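Side-chain contacts in hypothetical protein (Methanosarcina mazei, PDB 2I1S), which is of unknown function but belongs to the plasmid pRiA4b ORF-3-like family, folding around a mixed beta-sheet: residues N31-F34 against L35-H38; M153-V156 against L157-S160. All coordinates share one frame; numbering follows the deposited sequence.

Contact 1: residues N31-F34 against L35-H38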
# COMPACT_ATOMS: atom_id res chain seq x y z
N ASN A 31 2.85 -7.45 16.33
CA ASN A 31 2.26 -6.50 17.28
C ASN A 31 1.98 -5.09 16.72
O ASN A 31 1.64 -4.13 17.45
CB ASN A 31 3.09 -6.46 18.58
CG ASN A 31 4.46 -5.79 18.39
OD1 ASN A 31 4.96 -5.64 17.25
ND2 ASN A 31 5.08 -5.39 19.50
N TYR A 32 2.13 -4.98 15.41
CA TYR A 32 1.87 -3.74 14.67
C TYR A 32 0.44 -3.28 14.79
O TYR A 32 -0.48 -4.11 14.77
CB TYR A 32 2.22 -3.93 13.20
CG TYR A 32 3.48 -3.21 12.76
CD1 TYR A 32 4.51 -2.94 13.66
CD2 TYR A 32 3.64 -2.82 11.43
CE1 TYR A 32 5.65 -2.27 13.25
CE2 TYR A 32 4.76 -2.17 11.01
CZ TYR A 32 5.77 -1.90 11.92
OH TYR A 32 6.89 -1.21 11.47
N THR A 33 0.27 -1.96 14.94
CA THR A 33 -1.03 -1.33 14.90
C THR A 33 -1.33 -1.04 13.43
O THR A 33 -0.47 -1.22 12.56
CB THR A 33 -1.08 -0.03 15.72
OG1 THR A 33 -0.19 0.95 15.14
CG2 THR A 33 -0.65 -0.26 17.16
N PHE A 34 -2.56 -0.62 13.13
CA PHE A 34 -2.88 -0.13 11.80
C PHE A 34 -2.12 1.15 11.43
O PHE A 34 -1.79 1.33 10.27
CB PHE A 34 -4.39 -0.04 11.58
CG PHE A 34 -5.03 -1.39 11.34
CD1 PHE A 34 -5.35 -1.81 10.05
CD2 PHE A 34 -5.23 -2.27 12.39
CE1 PHE A 34 -5.91 -3.09 9.83
CE2 PHE A 34 -5.78 -3.54 12.18
CZ PHE A 34 -6.13 -3.95 10.90
N LEU A 35 -1.79 2.01 12.39
CA LEU A 35 -1.00 3.19 12.08
C LEU A 35 0.35 2.78 11.50
O LEU A 35 0.75 3.27 10.44
CB LEU A 35 -0.81 4.11 13.29
CG LEU A 35 -0.01 5.41 13.09
CD1 LEU A 35 -0.60 6.29 11.95
CD2 LEU A 35 0.06 6.22 14.36
N ASP A 36 1.01 1.87 12.20
CA ASP A 36 2.28 1.26 11.78
C ASP A 36 2.23 0.70 10.36
O ASP A 36 3.19 0.90 9.58
CB ASP A 36 2.64 0.12 12.73
CG ASP A 36 3.08 0.59 14.11
OD1 ASP A 36 3.63 1.70 14.23
OD2 ASP A 36 2.88 -0.17 15.07
N LEU A 37 1.12 0.03 10.04
CA LEU A 37 0.88 -0.51 8.70
C LEU A 37 0.63 0.58 7.64
O LEU A 37 1.17 0.49 6.52
CB LEU A 37 -0.29 -1.51 8.73
CG LEU A 37 -0.74 -2.14 7.41
CD1 LEU A 37 0.36 -3.01 6.82
CD2 LEU A 37 -2.07 -2.93 7.51
N HIS A 38 -0.19 1.58 7.97
CA HIS A 38 -0.33 2.76 7.11
C HIS A 38 1.04 3.27 6.71
O HIS A 38 1.31 3.48 5.52
CB HIS A 38 -1.12 3.85 7.84
CG HIS A 38 -0.86 5.23 7.32
ND1 HIS A 38 -1.23 5.63 6.06
CD2 HIS A 38 -0.30 6.32 7.91
CE1 HIS A 38 -0.92 6.90 5.88
NE2 HIS A 38 -0.34 7.34 6.99
O HOH W 1 3.19 -1.35 17.57
O HOH W 2 5.77 1.13 10.18
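Y32 and T33 meet D36 at the start of helix 34-44, where T33 and D36 form a capping box with T33 as N-cap. Ahead of it, N31 joins in through its carbonyl O, to which a water donates while also donating to D36 OD2. The Y32 ring carries D36 CB over the centre of one face, 3.4 Å from the ring centroid and 12° off the normal, a CH-pi contact. A second water links Y32 OH to D36 O. Without the ring, as with an alanine here, D36 CB is likely to lose its aromatic cover and that second water its phenolic partner.

At T33 the box closes both ways. D36 N donates to T33 OG1 in a nearly straight but weak bond of 3.3 Å, and T33 N returns a firmer one of 3.2 Å to D36 OD2, met on the anti side and 29° out of the carboxylate plane. T33 OG1 lies between its own N and carbonyl carbon (chi1 64°), facing the first helical turn, from where it also donates weakly to D36 OD2. T33 O accepts from L37 N, the first i to i+4 bond of the helix.

The F34 ring meets F55 edge-to-face, and F34 CD1 lies 4.3 Å from L37 CD2. The next backbone bond of the series runs from H38 N to F34 O at 2.8 Å.

Contact 2: residues M153-V156 against L157-S160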
# COMPACT_ATOMS: atom_id res chain seq x y z
N MET A 153 -1.81 8.83 -18.63
CA MET A 153 -0.39 9.19 -18.76
C MET A 153 0.48 8.07 -19.40
O MET A 153 1.23 8.35 -20.31
CB MET A 153 0.18 9.60 -17.41
CG MET A 153 -0.27 11.02 -16.99
SD MET A 153 0.52 11.77 -15.56
CE MET A 153 0.36 10.53 -14.34
N LEU A 154 0.36 6.82 -18.94
CA LEU A 154 1.13 5.70 -19.49
C LEU A 154 0.83 5.42 -20.95
O LEU A 154 1.72 5.00 -21.68
CB LEU A 154 0.97 4.41 -18.68
CG LEU A 154 1.44 4.44 -17.21
CD1 LEU A 154 1.38 3.05 -16.65
CD2 LEU A 154 2.84 5.04 -17.09
N GLU A 155 -0.42 5.64 -21.35
CA GLU A 155 -0.87 5.49 -22.75
C GLU A 155 -0.21 6.54 -23.64
O GLU A 155 0.36 6.21 -24.69
CB GLU A 155 -2.40 5.54 -22.87
CG GLU A 155 -3.11 4.28 -22.44
CD GLU A 155 -2.74 3.06 -23.31
OE1 GLU A 155 -3.13 3.01 -24.51
OE2 GLU A 155 -2.07 2.15 -22.79
N VAL A 156 -0.30 7.80 -23.21
CA VAL A 156 0.49 8.90 -23.78
C VAL A 156 1.98 8.54 -23.95
O VAL A 156 2.56 8.80 -25.00
CB VAL A 156 0.38 10.21 -22.93
CG1 VAL A 156 1.48 11.19 -23.29
CG2 VAL A 156 -0.99 10.86 -23.10
N LEU A 157 2.58 7.93 -22.93
CA LEU A 157 4.02 7.65 -22.96
C LEU A 157 4.46 6.75 -24.13
O LEU A 157 5.59 6.85 -24.63
CB LEU A 157 4.52 7.13 -21.60
CG LEU A 157 4.85 8.20 -20.55
CD1 LEU A 157 5.45 7.61 -19.26
CD2 LEU A 157 5.75 9.33 -21.12
N LYS A 158 3.53 5.91 -24.59
CA LYS A 158 3.74 4.94 -25.67
C LYS A 158 3.81 5.59 -27.05
O LYS A 158 4.01 4.90 -28.04
CB LYS A 158 2.61 3.91 -25.66
CG LYS A 158 2.39 3.27 -24.32
CD LYS A 158 1.40 2.13 -24.39
CE LYS A 158 1.12 1.59 -22.99
NZ LYS A 158 0.11 0.49 -22.97
N ASP A 159 3.65 6.91 -27.10
CA ASP A 159 3.53 7.65 -28.35
C ASP A 159 4.19 9.03 -28.23
O ASP A 159 3.52 10.01 -27.93
CB ASP A 159 2.05 7.80 -28.72
CG ASP A 159 1.83 8.47 -30.07
OD1 ASP A 159 2.80 9.01 -30.65
OD2 ASP A 159 0.67 8.48 -30.55
N SER A 160 5.49 9.08 -28.50
CA SER A 160 6.27 10.32 -28.45
C SER A 160 5.78 11.39 -29.44
O SER A 160 6.30 12.52 -29.46
CB SER A 160 7.76 10.02 -28.62
OG SER A 160 8.00 9.21 -29.75
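L157 N still donates to M153 O at 3.0 Å in an i to i+4 bond, after which the ladder tightens to i to i+3: K158 N turns to E155 O and D159 N to V156 O, both donors lying above the carbonyl planes, 62° and 46° out of them.

Of the side chains, E155 and K158 make the one salt bridge across the contact. K158 NZ donates to E155 OE2 at 2.7 Å, approaching on the syn side and 24° out of the carboxylate plane. The two chains reach this point differently: E155 bends at chi2, which brings its carboxylate to the side where the K158 amino group lies, whereas K158 runs extended beyond CG and crosses it obliquely. The lower part of the lysine passes close to the backbone, with K158 CG 3.2 Å from L154 O.

The arrangement is the C-terminal end of helix 146-157, where i to i+4 backbone bonding gives way to i to i+3 bonds as the chain runs into the loop before helix 165-172. The backbone of D159 has left helical geometry; its OD1 accepts from E161 N.

On the apolar side, L154 CD2 meets L157 CD1 at 4.3 Å, and L154 also touches P178. L157 CB lies 3.5 Å from L154 O. V156 and M153 belong to the interface with the following helix: V156 touches T168, and M153 reaches W171 and L172.

In the fold
Contacts 1 and 2 belong to different helices: residues 31-38 form the N-terminal end of helix 34-44, and residues 153-160 the C-terminal end of helix 146-157. They come in series along the chain and lie on opposite sides of its centre, with their own centres 37 Å apart and nearest atoms about 21 Å apart, so neither touches the other. The centre of contact 1 lies about 12 Å, and that of contact 2 about 25 Å, from the centre of the chain. Contact 1 packs against strand 53-58 of the mixed sheet, contact 2 on helix 165-172. With the function unknown, no site can be assigned to either.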